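Local coordinates for serine protease MT3772 (Mycobacterium tuberculosis, PDB 3K6Y), which acts as a serine endopeptidase of the S1C family, here its protease domain, cut from a longer membrane protein probably required for bacterial resistance to oxidative stress and acid, at residues F210-T213 and A214-A218. Numbering follows the deposited sequence.
Sequences FVLT and AGEVA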
loop_
_atom_site.group_PDB
_atom_site.type_symbol
_atom_site.label_atom_id
_atom_site.label_comp_id
_atom_site.label_asym_id
_atom_site.label_seq_id
_atom_site.Cartn_x
_atom_site.Cartn_y
_atom_site.Cartn_z
ATOM N N PHE A 210 16.777 -16.933 3.534
ATOM C CA PHE A 210 17.121 -15.742 2.778
ATOM C C PHE A 210 17.110 -14.546 3.709
ATOM O O PHE A 210 16.186 -14.392 4.533
ATOM C CB PHE A 210 16.108 -15.482 1.671
ATOM C CG PHE A 210 16.132 -16.512 0.583
ATOM C CD1 PHE A 210 17.033 -16.397 -0.464
ATOM C CD2 PHE A 210 15.299 -17.616 0.642
ATOM C CE1 PHE A 210 17.075 -17.354 -1.482
ATOM C CE2 PHE A 210 15.332 -18.591 -0.372
ATOM C CZ PHE A 210 16.233 -18.456 -1.421
ATOM N N VAL A 211 18.148 -13.720 3.582
ATOM C CA VAL A 211 18.407 -12.597 4.480
ATOM C C VAL A 211 18.758 -11.364 3.661
ATOM O O VAL A 211 19.676 -11.417 2.830
ATOM C CB VAL A 211 19.586 -12.942 5.421
ATOM C CG1 VAL A 211 19.872 -11.795 6.378
ATOM C CG2 VAL A 211 19.305 -14.229 6.183
ATOM N N LEU A 212 18.051 -10.243 3.867
ATOM C CA LEU A 212 18.454 -9.005 3.198
ATOM C C LEU A 212 19.750 -8.536 3.802
ATOM O O LEU A 212 19.869 -8.486 5.023
ATOM C CB LEU A 212 17.414 -7.905 3.410
ATOM C CG LEU A 212 15.994 -8.174 2.935
ATOM C CD1 LEU A 212 15.039 -7.109 3.447
ATOM C CD2 LEU A 212 15.951 -8.263 1.400
ATOM N N THR A 213 20.733 -8.164 2.989
ATOM C CA THR A 213 21.997 -7.746 3.594
ATOM C C THR A 213 21.878 -6.403 4.327
ATOM O O THR A 213 20.995 -5.593 4.040
ATOM C CB THR A 213 23.156 -7.656 2.572
ATOM O OG1 THR A 213 22.930 -6.540 1.717
ATOM C CG2 THR A 213 23.326 -8.951 1.771
ATOM N N ALA A 214 22.833 -6.141 5.220
ATOM C CA ALA A 214 22.902 -4.831 5.845
ATOM C C ALA A 214 22.969 -3.710 4.797
ATOM O O ALA A 214 22.295 -2.692 4.913
ATOM C CB ALA A 214 24.099 -4.753 6.809
ATOM N N GLY A 215 23.790 -3.918 3.762
ATOM C CA GLY A 215 23.899 -2.949 2.672
ATOM C C GLY A 215 22.581 -2.728 1.945
ATOM O O GLY A 215 22.263 -1.600 1.560
ATOM N N GLU A 216 21.808 -3.802 1.759
ATOM C CA GLU A 216 20.541 -3.706 1.060
ATOM C C GLU A 216 19.525 -2.844 1.832
ATOM O O GLU A 216 18.717 -2.136 1.226
ATOM C CB GLU A 216 19.972 -5.116 0.841
ATOM C CG GLU A 216 18.603 -5.176 0.179
ATOM C CD GLU A 216 18.580 -4.566 -1.206
ATOM O OE1 GLU A 216 17.552 -3.955 -1.560
ATOM O OE2 GLU A 216 19.567 -4.733 -1.967
ATOM N N VAL A 217 19.546 -2.940 3.163
ATOM C CA VAL A 217 18.548 -2.220 3.971
ATOM C C VAL A 217 19.029 -0.832 4.401
ATOM O O VAL A 217 18.238 -0.028 4.893
ATOM C CB VAL A 217 18.045 -3.039 5.193
ATOM C CG1 VAL A 217 17.554 -4.401 4.767
ATOM C CG2 VAL A 217 19.103 -3.163 6.284
ATOM N N ALA A 218 20.308 -0.525 4.149
ATOM C CA ALA A 218 20.904 0.718 4.637
ATOM C C ALA A 218 20.177 1.962 4.144
ATOM O O ALA A 218 20.017 2.942 4.883
ATOM C CB ALA A 218 22.381 0.787 4.247
#
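With chi1 at 71°, Thr213 sets its hydroxyl between its own backbone N and carbonyl carbon and turns it over the first turn of the helix that follows, where Glu216 N donates to Thr213 OG1 across 3.0 Å. The helical backbone places CB of Glu216 alongside the hydroxyl, 3.4 Å from Thr213 OG1, and CG then leaves anti to the backbone N (chi1 177°). Thr213 thus serves as the N-cap of helix 214-218, its side chain engaging an amide of the helix's first turn. Its main-chain carbonyl takes the next one: Val217 N binds Thr213 O at 3.1 Å, with the methyls of Val217 standing around the same oxygen. Strand 208-213 is the last strand of the second of the two six-stranded antiparallel barrels of the chymotrypsin-like protease fold, and the cap marks where it gives way directly to helix, the axes of 210-213 and 214-218 making an angle of 57°. Beside the cap, Leu212 and Val217 cross at about a right angle, Leu212 CB lying 3.8 Å from Val217 CG1 and Leu212 CD1 3.9 Å from that same methyl. Both side chains also touch Val105 of the first barrel, so this pair sits at the seam between barrels, with Leu212 near the predicted catalytic Asp104. Glu216, bent at chi2, carries its carboxylate away from the cap, and its OE2 accepts a hydrogen bond from Asp170 N in strand 167-175, the neighbour that also pairs with the Thr213 backbone.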